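Local coordinates for Lmo2470 protein (Listeria monocytogenes EGD-e, PDB 5HL3), which is an internalin that interacts with the host protein afadin and facilitates crossing of the basement membrane, at residues L213-L219 with L236-L242; L257-Q263 with Q289-M295. All blocks are in the same frame, centred on the assembly; numbering follows the deposited sequence.

How the contacts relate
The two contacts follow one another along the chain and share one parallel sheet, their centres about 17 Å apart. Contact 1 joins two successive turns of the leucine-rich-repeat coil; contact 2 joins the last strand of that coil, 260-261, to the end of helix 285-292. Leu242 links them: its N lies 2.9 Å from Thr259 O and its O 2.9 Å from Tyr261 N, distances consistent with hydrogen bonds between neighbouring strands 241-243 and 260-261. Neither contact holds a calcium ion. A bound calcium ion lies about 12 Å from the side chain of Leu213 in contact 1, and another about 10 Å from that of Gln289 in contact 2.

Contact 1. Residues L213-L219 with L236-L242; sequences LPKLTDL and LPSLESL
Both Leu219 (chi1 178°) and Leu242 (chi1 173°) turn CG opposite the backbone N, which lays the two side chains alongside each other on one face of the sheet, Leu219 CD2 3.8 Å from Leu242 CD1. Ser238 has its OG swung beside the backbone N (chi1 -62°), from where it donates to Pro214 O at 2.7 Å, in the carbonyl plane and on a lone pair. Water 1 joins the same two turns, donating to Leu213 O and Leu216 O while accepting from Ser238 N. Farther along, Thr217 O is gripped twice: Ser241 N approaches almost straight down the carbonyl bond at 3.0 Å, and Glu240 N comes in at 2.8 Å from a more bent direction. Leu219 N then returns a bond to Ser241 O at 2.9 Å, continuing the parallel pairing. Water 2 bridges the carboxylates of Asp218 and Glu240, donating to Asp218 OD1 and Glu240 OE1, which are 4.6 Å apart, and probably softens the repulsion between them. Short parallel strands with leucines turned into the core, each preceded here by a type I turn, are characteristic of consecutive leucine-rich repeats, as in the internalin solenoid.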
loop_
_atom_site.group_PDB
_atom_site.type_symbol
_atom_site.label_atom_id
_atom_site.label_comp_id
_atom_site.label_asym_id
_atom_site.label_seq_id
_atom_site.Cartn_x
_atom_site.Cartn_y
_atom_site.Cartn_z
ATOM N N LEU A 213 16.810 0.675 7.466
ATOM C CA LEU A 213 15.885 1.777 7.141
ATOM C C LEU A 213 16.046 2.918 8.155
ATOM O O LEU A 213 15.102 3.295 8.845
ATOM C CB LEU A 213 14.438 1.274 7.091
ATOM C CG LEU A 213 14.120 0.240 6.010
ATOM C CD1 LEU A 213 12.673 -0.224 6.072
ATOM C CD2 LEU A 213 14.445 0.718 4.589
ATOM N N PRO A 214 17.241 3.504 8.221
ATOM C CA PRO A 214 17.528 4.546 9.229
ATOM C C PRO A 214 16.789 5.864 9.051
ATOM O O PRO A 214 16.796 6.676 9.991
ATOM C CB PRO A 214 19.040 4.770 9.074
ATOM C CG PRO A 214 19.318 4.419 7.652
ATOM C CD PRO A 214 18.412 3.268 7.341
ATOM N N LYS A 215 16.200 6.089 7.875
ATOM C CA LYS A 215 15.500 7.332 7.556
ATOM C C LYS A 215 13.992 7.168 7.484
ATOM O O LYS A 215 13.294 8.124 7.208
ATOM C CB LYS A 215 16.032 7.905 6.244
ATOM C CG LYS A 215 17.466 8.432 6.390
ATOM C CD LYS A 215 18.017 8.939 5.086
ATOM C CE LYS A 215 19.232 9.822 5.234
ATOM N NZ LYS A 215 19.543 10.307 3.851
ATOM N N LEU A 216 13.491 5.961 7.718
ATOM C CA LEU A 216 12.038 5.733 7.617
ATOM C C LEU A 216 11.289 6.525 8.684
ATOM O O LEU A 216 11.556 6.373 9.877
ATOM C CB LEU A 216 11.759 4.238 7.794
ATOM C CG LEU A 216 10.312 3.811 7.495
ATOM C CD1 LEU A 216 10.016 3.916 6.027
ATOM C CD2 LEU A 216 10.086 2.396 7.985
ATOM N N THR A 217 10.344 7.362 8.252
ATOM C CA THR A 217 9.535 8.163 9.184
ATOM C C THR A 217 8.103 7.662 9.283
ATOM O O THR A 217 7.488 7.797 10.327
ATOM C CB THR A 217 9.509 9.673 8.804
ATOM O OG1 THR A 217 8.895 9.869 7.530
ATOM C CG2 THR A 217 10.926 10.252 8.841
ATOM N N ASP A 218 7.568 7.121 8.196
ATOM C CA ASP A 218 6.152 6.728 8.144
ATOM C C ASP A 218 6.012 5.309 7.629
ATOM O O ASP A 218 6.408 5.025 6.495
ATOM C CB ASP A 218 5.378 7.687 7.232
ATOM C CG ASP A 218 5.333 9.083 7.762
ATOM O OD1 ASP A 218 6.365 9.763 7.829
ATOM O OD2 ASP A 218 4.242 9.545 8.122
ATOM N N LEU A 219 5.454 4.436 8.457
ATOM C CA LEU A 219 5.258 3.025 8.130
ATOM C C LEU A 219 3.782 2.742 8.360
ATOM O O LEU A 219 3.324 2.747 9.506
ATOM C CB LEU A 219 6.164 2.137 8.986
ATOM C CG LEU A 219 6.049 0.627 8.810
ATOM C CD1 LEU A 219 6.199 0.227 7.357
ATOM C CD2 LEU A 219 7.077 -0.078 9.643
ATOM N N LEU A 236 14.710 1.726 14.035
ATOM C CA LEU A 236 13.977 2.699 13.200
ATOM C C LEU A 236 14.067 4.071 13.891
ATOM O O LEU A 236 13.060 4.596 14.360
ATOM C CB LEU A 236 12.526 2.293 12.992
ATOM C CG LEU A 236 12.282 1.021 12.168
ATOM C CD1 LEU A 236 10.790 0.781 12.022
ATOM C CD2 LEU A 236 12.895 1.094 10.773
ATOM N N PRO A 237 15.276 4.648 13.960
ATOM C CA PRO A 237 15.460 5.888 14.734
ATOM C C PRO A 237 14.711 7.096 14.226
ATOM O O PRO A 237 14.486 8.027 14.991
ATOM C CB PRO A 237 16.981 6.118 14.665
ATOM C CG PRO A 237 17.422 5.381 13.443
ATOM C CD PRO A 237 16.562 4.160 13.443
ATOM N N SER A 238 14.353 7.108 12.952
ATOM C CA SER A 238 13.619 8.247 12.394
ATOM C C SER A 238 12.099 8.073 12.459
ATOM O O SER A 238 11.356 8.966 12.031
ATOM C CB SER A 238 14.038 8.494 10.943
ATOM O OG SER A 238 15.425 8.830 10.858
ATOM N N LEU A 239 11.621 6.936 12.983
ATOM C CA LEU A 239 10.189 6.656 12.932
ATOM C C LEU A 239 9.367 7.714 13.679
ATOM O O LEU A 239 9.665 8.041 14.837
ATOM C CB LEU A 239 9.908 5.287 13.506
ATOM C CG LEU A 239 8.500 4.717 13.263
ATOM C CD1 LEU A 239 8.216 4.471 11.797
ATOM C CD2 LEU A 239 8.371 3.438 14.094
ATOM N N GLU A 240 8.345 8.207 12.997
ATOM C CA GLU A 240 7.388 9.180 13.567
ATOM C C GLU A 240 5.970 8.627 13.632
ATOM O O GLU A 240 5.217 8.966 14.559
ATOM C CB GLU A 240 7.374 10.479 12.744
ATOM C CG GLU A 240 8.703 11.243 12.714
ATOM C CD GLU A 240 8.746 12.428 11.733
ATOM O OE1 GLU A 240 7.751 12.728 11.020
ATOM O OE2 GLU A 240 9.806 13.107 11.696
ATOM N N SER A 241 5.580 7.803 12.660
ATOM C CA SER A 241 4.224 7.263 12.619
ATOM C C SER A 241 4.248 5.814 12.198
ATOM O O SER A 241 4.760 5.479 11.127
ATOM C CB SER A 241 3.327 8.042 11.656
ATOM O OG SER A 241 2.012 7.483 11.652
ATOM N N LEU A 242 3.669 4.959 13.031
ATOM C CA LEU A 242 3.491 3.537 12.727
ATOM C C LEU A 242 1.997 3.266 12.851
ATOM O O LEU A 242 1.448 3.224 13.966
ATOM C CB LEU A 242 4.287 2.664 13.698
ATOM C CG LEU A 242 4.098 1.147 13.623
ATOM C CD1 LEU A 242 4.476 0.649 12.255
ATOM C CD2 LEU A 242 4.948 0.445 14.663
HETATM O O HOH W 1 13.829 5.025 10.952
HETATM O O HOH W 2 5.757 11.838 9.404
HETATM O O HOH W 3 1.896 5.692 9.373
#

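Contact 2. Residues L257-Q263 with Q289-M295; sequences LDTIYVQ and QMEETNM
The terminal methyl of Met295, a selenomethionine like Met290, sits against the backbone of 260-262: its CE is 3.6 Å from Ile260 O and equally far from Val262 O. The Ile260 side chain crosses that of Met295 obliquely, CG2 touching CE, as does CB of Val262. Met290 meets Val262 at about a right angle, its SE 4.0 Å from Val262 CG1 and its CE 3.4 Å from Val262 O, so both selenomethionine methyls border one carbonyl oxygen. Leu257 fills the other end of the contact. Its CG stands anti to the backbone N (chi1 -176°), and CD2 meets Thr293 CG2 tip to tip at 3.6 Å while also touching Gln289 CB.

A single direct hydrogen bond crosses between the segments. Gln263 NE2 donates to Met295 O at 3.0 Å with an N-H...O angle of 165°; the donor lies in the carbonyl plane and the acceptor close to the amide plane. The bend at chi2 (-63°) turns the amide back toward the partner although the CB of Gln263 points away. Its OE1 is held by Asn343 ND2, which fixes the amide's orientation.

In the next shell, a Schellman motif sets the chain leading to Met295: Met295 N bonds to Met290 O at 3.0 Å and Asn294 N to Glu291 O, with Asn294 at positive phi. Thr293 OG1 and Thr293 N reach Gln289 O from opposite faces of its plane, the hydroxyl at 2.8 Å. Gln289 OE1 accepts from Leu252 N, a further tie to the repeat side.

Strand 260-261 is the C-terminal edge strand of the parallel repeat sheet, with 241-243 beside it; helix 285-292 follows strand 280-283, and Met290 also packs on Tyr342 and Asn343 of strand 334-345, placing this contact between the solenoid's end and the mixed sheet.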
loop_
_atom_site.group_PDB
_atom_site.type_symbol
_atom_site.label_atom_id
_atom_site.label_comp_id
_atom_site.label_asym_id
_atom_site.label_seq_id
_atom_site.Cartn_x
_atom_site.Cartn_y
_atom_site.Cartn_z
ATOM N N LEU A 257 6.197 2.679 20.865
ATOM C CA LEU A 257 4.820 2.980 21.286
ATOM C C LEU A 257 4.431 4.441 21.070
ATOM O O LEU A 257 3.285 4.742 20.719
ATOM C CB LEU A 257 4.631 2.554 22.763
ATOM C CG LEU A 257 3.212 2.724 23.337
ATOM C CD1 LEU A 257 2.102 2.100 22.524
ATOM C CD2 LEU A 257 3.217 2.242 24.794
ATOM N N ASP A 258 5.391 5.351 21.215
ATOM C CA ASP A 258 5.117 6.779 21.013
ATOM C C ASP A 258 4.842 7.199 19.570
ATOM O O ASP A 258 4.512 8.331 19.325
ATOM C CB ASP A 258 6.219 7.671 21.626
ATOM C CG ASP A 258 7.617 7.412 21.052
ATOM O OD1 ASP A 258 7.810 6.399 20.332
ATOM O OD2 ASP A 258 8.562 8.197 21.423
ATOM N N THR A 259 4.971 6.270 18.615
ATOM C CA THR A 259 4.724 6.564 17.198
ATOM C C THR A 259 3.427 5.959 16.707
ATOM O O THR A 259 3.016 6.221 15.591
ATOM C CB THR A 259 5.840 5.975 16.286
ATOM O OG1 THR A 259 5.749 4.548 16.240
ATOM C CG2 THR A 259 7.223 6.411 16.731
ATOM N N ILE A 260 2.757 5.167 17.541
ATOM C CA ILE A 260 1.668 4.320 17.038
ATOM C C ILE A 260 0.310 4.998 16.893
ATOM O O ILE A 260 -0.141 5.761 17.749
ATOM C CB ILE A 260 1.528 3.050 17.928
ATOM C CG1 ILE A 260 2.789 2.194 17.817
ATOM C CG2 ILE A 260 0.311 2.208 17.544
ATOM C CD1 ILE A 260 2.821 0.983 18.735
ATOM N N TYR A 261 -0.331 4.715 15.753
ATOM C CA TYR A 261 -1.743 5.026 15.561
ATOM C C TYR A 261 -2.526 3.721 15.670
ATOM O O TYR A 261 -2.309 2.798 14.883
ATOM C CB TYR A 261 -2.030 5.691 14.185
ATOM C CG TYR A 261 -3.500 6.045 14.038
ATOM C CD1 TYR A 261 -4.428 5.083 13.684
ATOM C CD2 TYR A 261 -3.963 7.352 14.230
ATOM C CE1 TYR A 261 -5.791 5.383 13.596
ATOM C CE2 TYR A 261 -5.331 7.659 14.127
ATOM C CZ TYR A 261 -6.231 6.677 13.818
ATOM O OH TYR A 261 -7.589 6.943 13.717
ATOM N N VAL A 262 -3.400 3.624 16.672
ATOM C CA VAL A 262 -4.403 2.548 16.784
ATOM C C VAL A 262 -5.618 3.139 17.450
ATOM O O VAL A 262 -5.509 3.689 18.567
ATOM C CB VAL A 262 -3.984 1.317 17.659
ATOM C CG1 VAL A 262 -5.204 0.414 17.910
ATOM C CG2 VAL A 262 -2.879 0.528 17.015
ATOM N N GLN A 263 -6.761 3.033 16.787
ATOM C CA GLN A 263 -8.051 3.351 17.408
ATOM C C GLN A 263 -8.997 2.153 17.412
ATOM O O GLN A 263 -9.842 2.057 18.324
ATOM C CB GLN A 263 -8.697 4.583 16.723
ATOM C CG GLN A 263 -7.976 5.893 17.042
ATOM C CD GLN A 263 -8.053 6.220 18.529
ATOM O OE1 GLN A 263 -9.135 6.222 19.137
ATOM N NE2 GLN A 263 -6.917 6.491 19.116
ATOM N N GLN A 289 -1.506 -0.349 27.645
ATOM C CA GLN A 289 -0.626 0.519 26.862
ATOM C C GLN A 289 -1.385 1.718 26.304
ATOM O O GLN A 289 -0.896 2.870 26.387
ATOM C CB GLN A 289 0.011 -0.262 25.727
ATOM C CG GLN A 289 1.040 -1.278 26.169
ATOM C CD GLN A 289 1.506 -2.136 25.001
ATOM O OE1 GLN A 289 0.690 -2.820 24.355
ATOM N NE2 GLN A 289 2.792 -2.103 24.726
HETATM N N MSE A 290 -2.558 1.464 25.722
HETATM C CA MSE A 290 -3.367 2.547 25.158
HETATM C C MSE A 290 -3.832 3.492 26.243
HETATM O O MSE A 290 -3.856 4.710 26.063
HETATM C CB MSE A 290 -4.542 1.988 24.326
HETATM C CG MSE A 290 -3.990 1.352 23.053
HETATM SE SE MSE A 290 -5.338 0.578 21.865
HETATM C CE MSE A 290 -6.404 2.180 21.439
ATOM N N GLU A 291 -4.233 2.945 27.391
ATOM C CA GLU A 291 -4.726 3.776 28.482
ATOM C C GLU A 291 -3.624 4.666 29.014
ATOM O O GLU A 291 -3.814 5.899 29.140
ATOM C CB GLU A 291 -5.304 2.889 29.612
ATOM C CG GLU A 291 -6.122 3.629 30.666
ATOM C CD GLU A 291 -5.305 4.490 31.612
ATOM O OE1 GLU A 291 -4.146 4.166 31.950
ATOM O OE2 GLU A 291 -5.845 5.514 32.073
ATOM N N GLU A 292 -2.443 4.089 29.254
ATOM C CA GLU A 292 -1.388 4.843 29.894
ATOM C C GLU A 292 -0.710 5.871 28.998
ATOM O O GLU A 292 -0.164 6.853 29.506
ATOM C CB GLU A 292 -0.407 3.940 30.616
ATOM C CG GLU A 292 0.513 3.116 29.803
ATOM C CD GLU A 292 0.903 1.793 30.499
ATOM O OE1 GLU A 292 1.398 0.920 29.757
ATOM O OE2 GLU A 292 0.660 1.587 31.726
ATOM N N THR A 293 -0.780 5.670 27.679
ATOM C CA THR A 293 -0.224 6.648 26.737
ATOM C C THR A 293 -1.314 7.558 26.149
ATOM O O THR A 293 -1.096 8.249 25.152
ATOM C CB THR A 293 0.638 5.998 25.642
ATOM O OG1 THR A 293 -0.167 5.121 24.851
ATOM C CG2 THR A 293 1.785 5.247 26.255
ATOM N N ASN A 294 -2.483 7.594 26.775
ATOM C CA ASN A 294 -3.517 8.577 26.404
ATOM C C ASN A 294 -4.039 8.449 24.982
ATOM O O ASN A 294 -4.368 9.453 24.341
ATOM C CB ASN A 294 -3.048 10.000 26.752
ATOM C CG ASN A 294 -2.790 10.139 28.229
ATOM O OD1 ASN A 294 -3.665 9.848 29.038
ATOM N ND2 ASN A 294 -1.560 10.483 28.591
HETATM N N MSE A 295 -4.160 7.211 24.522
HETATM C CA MSE A 295 -4.676 6.922 23.197
HETATM C C MSE A 295 -6.175 6.716 23.185
HETATM O O MSE A 295 -6.763 6.629 22.102
HETATM C CB MSE A 295 -4.001 5.662 22.644
HETATM C CG MSE A 295 -2.486 5.860 22.454
HETATM SE SE MSE A 295 -1.551 4.217 21.890
HETATM C CE MSE A 295 -2.266 4.024 20.085
#